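Local atomic coordinates of putative signal recognition particle protein (Chaetomium thermophilum, PDB entry 5CK4), a protein that binds guanine nucleotides as an Arf-like GTPase, probably acting as a switch in the beta subunit of the signal recognition particle receptor at the endoplasmic reticulum membrane. Residues Pro20-Ile25 and Leu162-Phe167; Tyr181-Ala186 and Glu237-Arg242; Tyr188-Leu193 and Gly269-Val274; Pro213-Ala218 and Arg310-Arg315. All blocks are in the same frame, centred on the assembly; numbering follows the deposited sequence.

Contact 1: residues Pro20-Ile25 and Leu162-Phe167; sequences PSVLLI and LKAVIF
Leu23 and Val165 sit side by side in neighbouring parallel strands, 21-25 and 159-170. The residues from Leu23 to Ile25 pack tightly along Val165 to Phe167. The N of Ile166 bonds to O of Leu23 at 2.8 Å, and the N of Ile25 returns to O of Ile166 in a nearly straight bond (172°). One face of the pair carries Leu23, Ile25, Leu162, Val165 and Phe167. Ile25 CD1 lies 3.8 Å from Val165 CG1. Its CG2 branch, anti to the backbone N, reaches Phe167 CD2 at 3.8 Å, and the two side chains cross at about a right angle. Helices 123-131 and 180-201 cover this face. On the other face Val22 CG1 meets Ile166 CG1 at 3.9 Å, and Leu24 CD1 touches Ile166 CG2.

A beta bulge shifts the register by one residue between Ser21 and Val22. Lys163 N still bonds to Ser21 O at 2.9 Å, but the buried amide of Ala164 has no partner in the model. Leu162 CD1 packs on Leu23 CG at 3.7 Å, the side chains again at about a right angle. The loose side lies at Pro20 and Lys163: CG and CD of the lysine rest against Pro20 CB, both residues are partly exposed, and the end of the lysine leads away. At the far end, strand 21-25 runs into the nucleotide-binding loop that includes Lys32, the strand-to-P-loop arrangement of P-loop GTPases.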
loop_
_atom_site.group_PDB
_atom_site.type_symbol
_atom_site.label_atom_id
_atom_site.label_comp_id
_atom_site.label_asym_id
_atom_site.label_seq_id
_atom_site.Cartn_x
_atom_site.Cartn_y
_atom_site.Cartn_z
ATOM N N PRO A 20 -15.620 1.623 -6.893
ATOM C CA PRO A 20 -14.367 0.860 -6.868
ATOM C C PRO A 20 -13.696 0.913 -5.492
ATOM O O PRO A 20 -14.020 1.798 -4.696
ATOM C CB PRO A 20 -13.511 1.560 -7.925
ATOM C CG PRO A 20 -14.074 2.938 -8.015
ATOM C CD PRO A 20 -15.535 2.803 -7.771
ATOM N N SER A 21 -12.786 -0.028 -5.229
ATOM C CA SER A 21 -12.142 -0.183 -3.924
ATOM C C SER A 21 -10.666 0.214 -3.878
ATOM O O SER A 21 -9.917 0.044 -4.844
ATOM C CB SER A 21 -12.254 -1.640 -3.456
ATOM O OG SER A 21 -13.483 -1.888 -2.797
ATOM N N VAL A 22 -10.256 0.728 -2.728
ATOM C CA VAL A 22 -8.848 0.962 -2.430
ATOM C C VAL A 22 -8.500 0.196 -1.152
ATOM O O VAL A 22 -9.064 0.463 -0.087
ATOM C CB VAL A 22 -8.567 2.472 -2.273
ATOM C CG1 VAL A 22 -7.127 2.732 -1.845
ATOM C CG2 VAL A 22 -8.907 3.218 -3.595
ATOM N N LEU A 23 -7.593 -0.776 -1.255
ATOM C CA LEU A 23 -7.158 -1.518 -0.070
ATOM C C LEU A 23 -6.224 -0.691 0.798
ATOM O O LEU A 23 -5.205 -0.172 0.334
ATOM C CB LEU A 23 -6.455 -2.836 -0.440
ATOM C CG LEU A 23 -7.330 -4.046 -0.777
ATOM C CD1 LEU A 23 -6.461 -5.217 -1.203
ATOM C CD2 LEU A 23 -8.215 -4.437 0.406
ATOM N N LEU A 24 -6.566 -0.594 2.072
ATOM C CA LEU A 24 -5.723 0.086 3.036
ATOM C C LEU A 24 -4.949 -0.991 3.816
ATOM O O LEU A 24 -5.539 -1.767 4.568
ATOM C CB LEU A 24 -6.600 0.944 3.953
ATOM C CG LEU A 24 -5.885 1.717 5.069
ATOM C CD1 LEU A 24 -4.817 2.620 4.483
ATOM C CD2 LEU A 24 -6.892 2.515 5.901
ATOM N N ILE A 25 -3.637 -1.040 3.607
ATOM C CA ILE A 25 -2.775 -2.118 4.090
ATOM C C ILE A 25 -1.670 -1.511 4.959
ATOM O O ILE A 25 -1.218 -0.407 4.688
ATOM C CB ILE A 25 -2.081 -2.806 2.886
ATOM C CG1 ILE A 25 -3.105 -3.476 1.974
ATOM C CG2 ILE A 25 -1.061 -3.850 3.328
ATOM C CD1 ILE A 25 -2.457 -4.157 0.758
ATOM N N LEU A 162 -11.093 -3.599 -7.384
ATOM C CA LEU A 162 -9.895 -3.076 -6.726
ATOM C C LEU A 162 -9.079 -2.229 -7.702
ATOM O O LEU A 162 -8.649 -2.723 -8.743
ATOM C CB LEU A 162 -9.044 -4.228 -6.199
ATOM C CG LEU A 162 -7.756 -3.812 -5.490
ATOM C CD1 LEU A 162 -8.073 -2.973 -4.255
ATOM C CD2 LEU A 162 -6.940 -5.043 -5.127
ATOM N N LYS A 163 -8.863 -0.956 -7.378
ATOM C CA LYS A 163 -8.159 -0.064 -8.304
ATOM C C LYS A 163 -6.883 0.567 -7.744
ATOM O O LYS A 163 -6.091 1.143 -8.495
ATOM C CB LYS A 163 -9.092 1.026 -8.833
ATOM C CG LYS A 163 -10.260 0.486 -9.653
ATOM C CD LYS A 163 -10.769 1.510 -10.652
ATOM C CE LYS A 163 -9.771 1.731 -11.787
ATOM N NZ LYS A 163 -10.404 2.390 -12.975
ATOM N N ALA A 164 -6.677 0.465 -6.437
ATOM C CA ALA A 164 -5.458 1.009 -5.840
ATOM C C ALA A 164 -5.196 0.456 -4.457
ATOM O O ALA A 164 -6.075 -0.129 -3.830
ATOM C CB ALA A 164 -5.504 2.538 -5.792
ATOM N N VAL A 165 -3.976 0.675 -3.983
ATOM C CA VAL A 165 -3.568 0.251 -2.655
ATOM C C VAL A 165 -2.944 1.436 -1.937
ATOM O O VAL A 165 -2.120 2.142 -2.505
ATOM C CB VAL A 165 -2.500 -0.862 -2.752
ATOM C CG1 VAL A 165 -1.812 -1.105 -1.380
ATOM C CG2 VAL A 165 -3.119 -2.134 -3.279
ATOM N N ILE A 166 -3.350 1.674 -0.696
ATOM C CA ILE A 166 -2.574 2.568 0.153
ATOM C C ILE A 166 -1.838 1.716 1.185
ATOM O O ILE A 166 -2.468 0.948 1.930
ATOM C CB ILE A 166 -3.470 3.589 0.873
ATOM C CG1 ILE A 166 -4.147 4.525 -0.129
ATOM C CG2 ILE A 166 -2.644 4.386 1.891
ATOM C CD1 ILE A 166 -5.212 5.457 0.523
ATOM N N PHE A 167 -0.510 1.806 1.204
ATOM C CA PHE A 167 0.271 1.117 2.231
ATOM C C PHE A 167 0.675 2.143 3.293
ATOM O O PHE A 167 1.541 2.994 3.042
ATOM C CB PHE A 167 1.513 0.463 1.628
ATOM C CG PHE A 167 2.304 -0.360 2.619
ATOM C CD1 PHE A 167 3.271 0.233 3.430
ATOM C CD2 PHE A 167 2.054 -1.723 2.765
ATOM C CE1 PHE A 167 3.984 -0.527 4.351
ATOM C CE2 PHE A 167 2.772 -2.485 3.677
ATOM C CZ PHE A 167 3.732 -1.891 4.466
#

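Contact 2: residues Tyr181-Ala186 and Glu237-Arg242; sequences YLSQTA and EHELGR
Glu239 and Ala186 make the closest apolar touch between helices 180-201 and 229-249. Glu239 CG stands anti to its backbone N (chi1 -178°), which brings it to 3.4 Å from Ala186 CB. Leu182 CD1 adds a looser contact with Glu239 CB at 4.2 Å. Leu240 CD2 rests against the carbonyl O of Ala186. The helix segments cross at 66° with their axes 9.8 Å apart. Ala186 and Leu240 have the nearest CA atoms, 6.4 Å apart.

The polar contacts gather round the Glu239 carboxylate. No direct hydrogen bond joins the two helix segments. Instead, a water donates to Glu239 OE2 at 3.0 Å and to the backbone O of Ser183. Ser183 OG comes within 3.4 Å of Glu239 OE2 without bonding to it; the hydroxyl is bonded to Gly179 O.

The ionic contact lies within helix 229-249. Arg242 NE donates to Glu239 OE1 at 3.1 Å, nearly straight but from above the carboxylate plane. Arg242 NH2 meets OE2 in a salt bridge whose modelled length is doubtful because it is so short. An alanine in place of Glu239 would probably leave the Arg242 guanidinium without this partner, deprive the water of one acceptor and open a gap beside Ala186. The glutamate thus serves both as apolar packing, through its methylenes, and as a buried charge that is probably balanced by Arg242.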
loop_
_atom_site.group_PDB
_atom_site.type_symbol
_atom_site.label_atom_id
_atom_site.label_comp_id
_atom_site.label_asym_id
_atom_site.label_seq_id
_atom_site.Cartn_x
_atom_site.Cartn_y
_atom_site.Cartn_z
ATOM N N TYR A 181 11.318 -1.792 13.304
ATOM C CA TYR A 181 10.132 -1.372 12.569
ATOM C C TYR A 181 10.402 -1.252 11.079
ATOM O O TYR A 181 9.590 -1.694 10.270
ATOM C CB TYR A 181 9.585 -0.047 13.102
ATOM C CG TYR A 181 8.249 0.336 12.510
ATOM C CD1 TYR A 181 7.072 -0.247 12.969
ATOM C CD2 TYR A 181 8.159 1.280 11.487
ATOM C CE1 TYR A 181 5.837 0.105 12.420
ATOM C CE2 TYR A 181 6.936 1.632 10.942
ATOM C CZ TYR A 181 5.780 1.050 11.419
ATOM O OH TYR A 181 4.563 1.407 10.873
ATOM N N LEU A 182 11.537 -0.660 10.711
ATOM C CA LEU A 182 11.914 -0.587 9.300
ATOM C C LEU A 182 11.927 -1.974 8.652
ATOM O O LEU A 182 11.337 -2.177 7.584
ATOM C CB LEU A 182 13.284 0.088 9.125
ATOM C CG LEU A 182 13.869 -0.061 7.711
ATOM C CD1 LEU A 182 13.003 0.662 6.682
ATOM C CD2 LEU A 182 15.294 0.447 7.658
ATOM N N SER A 183 12.570 -2.926 9.317
ATOM C CA SER A 183 12.729 -4.275 8.770
ATOM C C SER A 183 11.398 -4.999 8.614
ATOM O O SER A 183 11.128 -5.610 7.575
ATOM C CB SER A 183 13.657 -5.110 9.661
ATOM O OG SER A 183 14.975 -4.595 9.631
ATOM N N GLN A 184 10.573 -4.943 9.656
ATOM C CA GLN A 184 9.302 -5.664 9.639
ATOM C C GLN A 184 8.305 -5.028 8.679
ATOM O O GLN A 184 7.570 -5.717 7.975
ATOM C CB GLN A 184 8.729 -5.784 11.056
ATOM C CG GLN A 184 9.574 -6.690 11.930
ATOM C CD GLN A 184 9.034 -6.863 13.341
ATOM O OE1 GLN A 184 7.932 -6.415 13.665
ATOM N NE2 GLN A 184 9.817 -7.524 14.189
ATOM N N THR A 185 8.296 -3.703 8.639
ATOM C CA THR A 185 7.429 -2.982 7.720
ATOM C C THR A 185 7.831 -3.202 6.269
ATOM O O THR A 185 6.978 -3.409 5.401
ATOM C CB THR A 185 7.444 -1.469 8.038
ATOM O OG1 THR A 185 6.989 -1.275 9.379
ATOM C CG2 THR A 185 6.554 -0.693 7.089
ATOM N N ALA A 186 9.130 -3.158 5.998
ATOM C CA ALA A 186 9.619 -3.374 4.633
ATOM C C ALA A 186 9.345 -4.801 4.166
ATOM O O ALA A 186 9.123 -5.041 2.993
ATOM C CB ALA A 186 11.102 -3.086 4.548
ATOM N N GLU A 237 13.750 1.780 0.141
ATOM C CA GLU A 237 14.378 1.267 -1.076
ATOM C C GLU A 237 15.624 0.462 -0.747
ATOM O O GLU A 237 15.874 -0.601 -1.330
ATOM C CB GLU A 237 14.725 2.414 -2.031
ATOM C CG GLU A 237 13.501 2.895 -2.802
ATOM C CD GLU A 237 13.743 4.158 -3.568
ATOM O OE1 GLU A 237 14.726 4.875 -3.267
ATOM O OE2 GLU A 237 12.942 4.438 -4.485
ATOM N N HIS A 238 16.414 0.965 0.185
ATOM C CA HIS A 238 17.596 0.225 0.585
ATOM C C HIS A 238 17.227 -1.074 1.305
ATOM O O HIS A 238 17.889 -2.101 1.125
ATOM C CB HIS A 238 18.544 1.098 1.409
ATOM C CG HIS A 238 19.350 2.054 0.575
ATOM N ND1 HIS A 238 18.964 3.358 0.351
ATOM C CD2 HIS A 238 20.509 1.885 -0.107
ATOM C CE1 HIS A 238 19.857 3.957 -0.417
ATOM N NE2 HIS A 238 20.805 3.086 -0.709
ATOM N N GLU A 239 16.158 -1.058 2.088
ATOM C CA GLU A 239 15.795 -2.285 2.790
ATOM C C GLU A 239 15.211 -3.335 1.841
ATOM O O GLU A 239 15.514 -4.519 1.969
ATOM C CB GLU A 239 14.862 -2.002 3.965
ATOM C CG GLU A 239 14.495 -3.239 4.771
ATOM C CD GLU A 239 15.626 -3.799 5.631
ATOM O OE1 GLU A 239 16.727 -3.215 5.673
ATOM O OE2 GLU A 239 15.400 -4.845 6.266
ATOM N N LEU A 240 14.379 -2.907 0.898
ATOM C CA LEU A 240 13.827 -3.808 -0.123
ATOM C C LEU A 240 14.945 -4.385 -0.987
ATOM O O LEU A 240 14.916 -5.557 -1.347
ATOM C CB LEU A 240 12.801 -3.073 -1.013
ATOM C CG LEU A 240 11.516 -2.620 -0.311
ATOM C CD1 LEU A 240 10.721 -1.670 -1.204
ATOM C CD2 LEU A 240 10.646 -3.801 0.115
ATOM N N GLY A 241 15.919 -3.547 -1.330
ATOM C CA GLY A 241 17.129 -4.010 -1.989
ATOM C C GLY A 241 17.901 -5.040 -1.172
ATOM O O GLY A 241 18.359 -6.050 -1.717
ATOM N N ARG A 242 18.064 -4.795 0.128
ATOM C CA ARG A 242 18.774 -5.747 0.981
ATOM C C ARG A 242 18.053 -7.102 0.993
ATOM O O ARG A 242 18.688 -8.158 0.912
ATOM C CB ARG A 242 18.891 -5.226 2.417
ATOM C CG ARG A 242 19.708 -6.156 3.298
ATOM C CD ARG A 242 19.682 -5.748 4.764
ATOM N NE ARG A 242 18.335 -5.868 5.311
ATOM C CZ ARG A 242 17.810 -6.999 5.776
ATOM N NH1 ARG A 242 18.523 -8.119 5.777
ATOM N NH2 ARG A 242 16.568 -7.010 6.243
HETATM O O HOH W 1 13.145 -6.843 6.621
#

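Contact 3: residues Tyr188-Leu193 and Gly269-Val274; sequences YLYDVL and GWLGAV
Tyr190 lays one face of its ring against the side chain of Leu271, and the two side chains run past each other in opposite directions. Leu271 CB sits over the phenol end of the ring, 3.5 Å from Tyr190 CZ. Leu271 CD2 lies farther back, 3.8 Å from Tyr190 CD2, in an off-centre CH-pi contact. The other branch, Leu271 CD1, reaches Leu193 CB at 3.7 Å, one helical turn further on. The leucine therefore fits against both residues.

Tyr190 CG is anti to its backbone N (chi1 -168°), and the ring points its hydroxyl at the loop backbone. There OH donates to Gly269 O at 2.7 Å; this oxygen lies at the ring edge, in its plane. The same hydroxyl accepts from the amide N of Leu271 at 3.1 Å, with a bent angle of 144°. Two backbone groups thus hold the phenol.

The loop between helix 229-249 and strand 291-295 is in this way fastened to helix 180-201. Leu240, Ile243 and Arg244 of helix 229-249 also touch Tyr190, and Arg247 makes a cation-pi contact with it. Gln197, further along helix 180-201, bonds to the backbone of Trp270 and Gly272.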
loop_
_atom_site.group_PDB
_atom_site.type_symbol
_atom_site.label_atom_id
_atom_site.label_comp_id
_atom_site.label_asym_id
_atom_site.label_seq_id
_atom_site.Cartn_x
_atom_site.Cartn_y
_atom_site.Cartn_z
ATOM N N TYR A 188 6.724 -6.611 4.902
ATOM C CA TYR A 188 5.326 -6.586 4.465
ATOM C C TYR A 188 5.193 -5.901 3.114
ATOM O O TYR A 188 4.551 -6.426 2.194
ATOM C CB TYR A 188 4.468 -5.856 5.495
ATOM C CG TYR A 188 2.971 -6.055 5.364
ATOM C CD1 TYR A 188 2.424 -6.893 4.393
ATOM C CD2 TYR A 188 2.104 -5.398 6.225
ATOM C CE1 TYR A 188 1.045 -7.061 4.282
ATOM C CE2 TYR A 188 0.739 -5.552 6.123
ATOM C CZ TYR A 188 0.213 -6.391 5.153
ATOM O OH TYR A 188 -1.160 -6.549 5.089
ATOM N N LEU A 189 5.810 -4.730 2.988
ATOM C CA LEU A 189 5.775 -4.002 1.718
ATOM C C LEU A 189 6.378 -4.841 0.586
ATOM O O LEU A 189 5.860 -4.862 -0.548
ATOM C CB LEU A 189 6.512 -2.661 1.860
ATOM C CG LEU A 189 6.599 -1.804 0.590
ATOM C CD1 LEU A 189 5.202 -1.452 0.073
ATOM C CD2 LEU A 189 7.385 -0.550 0.918
ATOM N N TYR A 190 7.475 -5.535 0.880
ATOM C CA TYR A 190 8.080 -6.419 -0.110
ATOM C C TYR A 190 7.045 -7.403 -0.661
ATOM O O TYR A 190 6.916 -7.547 -1.874
ATOM C CB TYR A 190 9.278 -7.183 0.492
ATOM C CG TYR A 190 10.161 -7.909 -0.528
ATOM C CD1 TYR A 190 9.788 -9.139 -1.062
ATOM C CD2 TYR A 190 11.374 -7.368 -0.938
ATOM C CE1 TYR A 190 10.599 -9.801 -1.992
ATOM C CE2 TYR A 190 12.189 -8.028 -1.856
ATOM C CZ TYR A 190 11.797 -9.238 -2.379
ATOM O OH TYR A 190 12.609 -9.895 -3.297
ATOM N N ASP A 191 6.307 -8.064 0.232
ATOM C CA ASP A 191 5.307 -9.048 -0.179
ATOM C C ASP A 191 4.167 -8.425 -0.971
ATOM O O ASP A 191 3.649 -9.033 -1.904
ATOM C CB ASP A 191 4.722 -9.795 1.029
ATOM C CG ASP A 191 5.712 -10.747 1.669
ATOM O OD1 ASP A 191 6.666 -11.162 0.983
ATOM O OD2 ASP A 191 5.530 -11.069 2.863
ATOM N N VAL A 192 3.761 -7.222 -0.581
ATOM C CA VAL A 192 2.698 -6.511 -1.288
ATOM C C VAL A 192 3.106 -6.236 -2.739
ATOM O O VAL A 192 2.390 -6.594 -3.679
ATOM C CB VAL A 192 2.308 -5.193 -0.566
ATOM C CG1 VAL A 192 1.571 -4.251 -1.491
ATOM C CG2 VAL A 192 1.446 -5.503 0.680
ATOM N N LEU A 193 4.254 -5.586 -2.911
ATOM C CA LEU A 193 4.766 -5.290 -4.246
ATOM C C LEU A 193 5.090 -6.551 -5.065
ATOM O O LEU A 193 4.833 -6.594 -6.275
ATOM C CB LEU A 193 5.987 -4.364 -4.142
ATOM C CG LEU A 193 5.703 -3.012 -3.476
ATOM C CD1 LEU A 193 6.948 -2.128 -3.490
ATOM C CD2 LEU A 193 4.559 -2.305 -4.195
ATOM N N GLY A 269 10.997 -14.791 -6.728
ATOM C CA GLY A 269 11.198 -14.259 -5.393
ATOM C C GLY A 269 11.827 -12.877 -5.428
ATOM O O GLY A 269 11.801 -12.158 -4.432
ATOM N N TRP A 270 12.382 -12.512 -6.582
ATOM C CA TRP A 270 13.109 -11.248 -6.764
ATOM C C TRP A 270 12.177 -10.078 -7.104
ATOM O O TRP A 270 11.521 -10.067 -8.147
ATOM C CB TRP A 270 14.175 -11.429 -7.862
ATOM C CG TRP A 270 14.947 -10.193 -8.254
ATOM C CD1 TRP A 270 14.590 -9.260 -9.196
ATOM C CD2 TRP A 270 16.219 -9.774 -7.743
ATOM N NE1 TRP A 270 15.553 -8.286 -9.288
ATOM C CE2 TRP A 270 16.567 -8.582 -8.413
ATOM C CE3 TRP A 270 17.097 -10.291 -6.780
ATOM C CZ2 TRP A 270 17.755 -7.894 -8.149
ATOM C CZ3 TRP A 270 18.281 -9.606 -6.522
ATOM C CH2 TRP A 270 18.598 -8.421 -7.203
ATOM N N LEU A 271 12.106 -9.101 -6.211
ATOM C CA LEU A 271 11.274 -7.921 -6.427
ATOM C C LEU A 271 12.004 -6.957 -7.351
ATOM O O LEU A 271 13.181 -6.673 -7.131
ATOM C CB LEU A 271 11.032 -7.216 -5.098
ATOM C CG LEU A 271 10.316 -5.868 -5.187
ATOM C CD1 LEU A 271 8.895 -6.150 -5.587
ATOM C CD2 LEU A 271 10.374 -5.140 -3.836
ATOM N N GLY A 272 11.313 -6.444 -8.370
ATOM C CA GLY A 272 11.913 -5.470 -9.275
ATOM C C GLY A 272 12.432 -6.050 -10.578
ATOM O O GLY A 272 12.162 -7.214 -10.919
ATOM N N ALA A 273 13.179 -5.225 -11.304
ATOM C CA ALA A 273 13.719 -5.590 -12.609
ATOM C C ALA A 273 14.912 -6.518 -12.478
ATOM O O ALA A 273 15.781 -6.314 -11.631
ATOM C CB ALA A 273 14.113 -4.346 -13.377
ATOM N N VAL A 274 14.951 -7.525 -13.344
ATOM C CA VAL A 274 16.006 -8.538 -13.340
ATOM C C VAL A 274 17.426 -7.964 -13.312
ATOM O O VAL A 274 18.280 -8.438 -12.553
ATOM C CB VAL A 274 15.847 -9.504 -14.543
ATOM C CG1 VAL A 274 15.476 -8.734 -15.797
ATOM C CG2 VAL A 274 17.111 -10.321 -14.762
#

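Contact 4: residues Pro213-Ala218 and Arg310-Arg315; sequences PVLIAA and RWIGER
Leu215 and Trp311 join the sheet of this GTPase fold to its last helix, 306-313, which packs against strand 214-219. Leu215 CB touches the indole at Trp311 CZ3, 3.6 Å away. Its CD1 methyl lies over one face of the ring, 4.2 Å from the centre of the six-membered ring, in a CH-pi contact. Trp311 CG is anti to its backbone N (chi1 -169°), which places CG 4.2 Å from Leu215 CD1. The indole CH2 of Trp311 meets Pro213 CB at 3.7 Å. Ile312 CD1 meets Leu215 CB more loosely, at 4.2 Å.

Arg315 takes the opposite face of the indole, where its NE sits 3.4 Å above the plane, toward the rim. Its NH1 turns back to the carbonyl O of Trp311 at 3.0 Å. Glu290 forms a salt bridge with the arginine, and Glu292 accepts a hydrogen bond from Trp311 NE1.

An alanine in place of Trp311 would probably open a gap over Leu215 and Pro213, leave Glu292 without its indole donor and take away the flat surface against which the Arg315 guanidinium lies. The indole lies between an aliphatic side chain on one face and the Arg315 guanidinium on the other. Its carbon atoms pack on the strand, while its N-H and the arginine meet glutamates beside it.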
loop_
_atom_site.group_PDB
_atom_site.type_symbol
_atom_site.label_atom_id
_atom_site.label_comp_id
_atom_site.label_asym_id
_atom_site.label_seq_id
_atom_site.Cartn_x
_atom_site.Cartn_y
_atom_site.Cartn_z
ATOM N N PRO A 213 -2.096 1.037 -8.863
ATOM C CA PRO A 213 -1.023 1.844 -8.260
ATOM C C PRO A 213 -0.940 1.709 -6.738
ATOM O O PRO A 213 -1.916 1.319 -6.106
ATOM C CB PRO A 213 -1.414 3.275 -8.624
ATOM C CG PRO A 213 -2.890 3.219 -8.912
ATOM C CD PRO A 213 -3.119 1.866 -9.518
ATOM N N VAL A 214 0.212 2.047 -6.160
ATOM C CA VAL A 214 0.423 1.869 -4.727
ATOM C C VAL A 214 0.941 3.176 -4.144
ATOM O O VAL A 214 1.991 3.679 -4.559
ATOM C CB VAL A 214 1.449 0.746 -4.423
ATOM C CG1 VAL A 214 1.703 0.626 -2.921
ATOM C CG2 VAL A 214 0.953 -0.588 -4.957
ATOM N N LEU A 215 0.189 3.725 -3.198
ATOM C CA LEU A 215 0.615 4.919 -2.496
ATOM C C LEU A 215 1.219 4.464 -1.185
ATOM O O LEU A 215 0.535 3.835 -0.373
ATOM C CB LEU A 215 -0.583 5.838 -2.220
ATOM C CG LEU A 215 -0.261 7.088 -1.401
ATOM C CD1 LEU A 215 0.707 8.000 -2.154
ATOM C CD2 LEU A 215 -1.547 7.840 -1.068
ATOM N N ILE A 216 2.495 4.757 -0.977
ATOM C CA ILE A 216 3.090 4.508 0.328
ATOM C C ILE A 216 2.892 5.762 1.177
ATOM O O ILE A 216 3.541 6.786 0.970
ATOM C CB ILE A 216 4.569 4.108 0.230
ATOM C CG1 ILE A 216 4.693 2.813 -0.575
ATOM C CG2 ILE A 216 5.152 3.923 1.648
ATOM C CD1 ILE A 216 6.100 2.449 -0.985
ATOM N N ALA A 217 1.951 5.673 2.108
ATOM C CA ALA A 217 1.540 6.822 2.902
ATOM C C ALA A 217 2.331 6.868 4.210
ATOM O O ALA A 217 2.124 6.049 5.121
ATOM C CB ALA A 217 0.035 6.762 3.157
ATOM N N ALA A 218 3.274 7.807 4.278
ATOM C CA ALA A 218 4.135 7.933 5.447
ATOM C C ALA A 218 3.445 8.811 6.487
ATOM O O ALA A 218 3.604 10.038 6.470
ATOM C CB ALA A 218 5.510 8.509 5.040
ATOM N N ARG A 310 -6.084 12.984 -3.056
ATOM C CA ARG A 310 -5.966 13.525 -4.407
ATOM C C ARG A 310 -5.220 12.555 -5.322
ATOM O O ARG A 310 -5.626 12.319 -6.459
ATOM C CB ARG A 310 -5.234 14.865 -4.368
ATOM C CG ARG A 310 -5.126 15.579 -5.698
ATOM C CD ARG A 310 -4.664 17.021 -5.493
ATOM N NE ARG A 310 -5.574 17.775 -4.625
ATOM C CZ ARG A 310 -5.337 18.067 -3.346
ATOM N NH1 ARG A 310 -4.211 17.672 -2.769
ATOM N NH2 ARG A 310 -6.228 18.757 -2.641
ATOM N N TRP A 311 -4.129 11.995 -4.805
ATOM C CA TRP A 311 -3.298 11.066 -5.568
ATOM C C TRP A 311 -4.112 9.849 -6.014
ATOM O O TRP A 311 -4.068 9.450 -7.183
ATOM C CB TRP A 311 -2.095 10.639 -4.720
ATOM C CG TRP A 311 -1.019 9.894 -5.457
ATOM C CD1 TRP A 311 0.088 10.427 -6.053
ATOM C CD2 TRP A 311 -0.942 8.475 -5.660
ATOM N NE1 TRP A 311 0.849 9.428 -6.617
ATOM C CE2 TRP A 311 0.235 8.222 -6.391
ATOM C CE3 TRP A 311 -1.761 7.400 -5.307
ATOM C CZ2 TRP A 311 0.617 6.938 -6.763
ATOM C CZ3 TRP A 311 -1.376 6.120 -5.680
ATOM C CH2 TRP A 311 -0.201 5.904 -6.399
ATOM N N ILE A 312 -4.870 9.280 -5.079
ATOM C CA ILE A 312 -5.730 8.130 -5.366
ATOM C C ILE A 312 -6.862 8.491 -6.316
ATOM O O ILE A 312 -7.132 7.778 -7.290
ATOM C CB ILE A 312 -6.327 7.542 -4.069
ATOM C CG1 ILE A 312 -5.218 6.982 -3.173
ATOM C CG2 ILE A 312 -7.356 6.466 -4.389
ATOM C CD1 ILE A 312 -4.566 5.717 -3.690
ATOM N N GLY A 313 -7.524 9.607 -6.024
ATOM C CA GLY A 313 -8.610 10.098 -6.853
ATOM C C GLY A 313 -8.243 10.297 -8.314
ATOM O O GLY A 313 -9.069 10.082 -9.197
ATOM N N GLU A 314 -7.007 10.708 -8.578
ATOM C CA GLU A 314 -6.571 10.938 -9.958
ATOM C C GLU A 314 -6.243 9.643 -10.704
ATOM O O GLU A 314 -5.973 9.667 -11.906
ATOM C CB GLU A 314 -5.358 11.868 -9.993
ATOM C CG GLU A 314 -5.678 13.308 -9.648
ATOM C CD GLU A 314 -4.438 14.167 -9.511
ATOM O OE1 GLU A 314 -3.317 13.620 -9.604
ATOM O OE2 GLU A 314 -4.586 15.388 -9.304
ATOM N N ARG A 315 -6.288 8.516 -10.001
ATOM C CA ARG A 315 -5.792 7.257 -10.561
ATOM C C ARG A 315 -6.781 6.093 -10.604
ATOM O O ARG A 315 -6.404 4.984 -10.974
ATOM C CB ARG A 315 -4.530 6.813 -9.815
ATOM C CG ARG A 315 -3.297 7.595 -10.198
ATOM C CD ARG A 315 -2.189 7.432 -9.179
ATOM N NE ARG A 315 -0.994 8.134 -9.629
ATOM C CZ ARG A 315 -0.797 9.440 -9.474
ATOM N NH1 ARG A 315 -1.719 10.189 -8.868
ATOM N NH2 ARG A 315 0.318 9.999 -9.929
#

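Contact 1 closes before the others open along the chain, whereas contacts 2, 3 and 4 interleave. Contacts 1 and 4 share the sheet, with centres 9 Å apart. Strand 159-170 lies between strands 21-25 and 214-219, and Phe167 probably bonds through its backbone to Leu215 and Ala217. Contacts 2 and 3 both use helix 180-201, their centres 11 Å apart, and Leu240 touches Tyr190 and Leu271. Leu189 packs on Ile216, so this layer rests on the sheet. Contact 1 builds the sheet, contact 4 places helix 306-313 on one face, where Ile312 touches Val22, and contacts 2 and 3 tie together the layer on the other face; strand 21-25 leads into the nucleotide-binding loop.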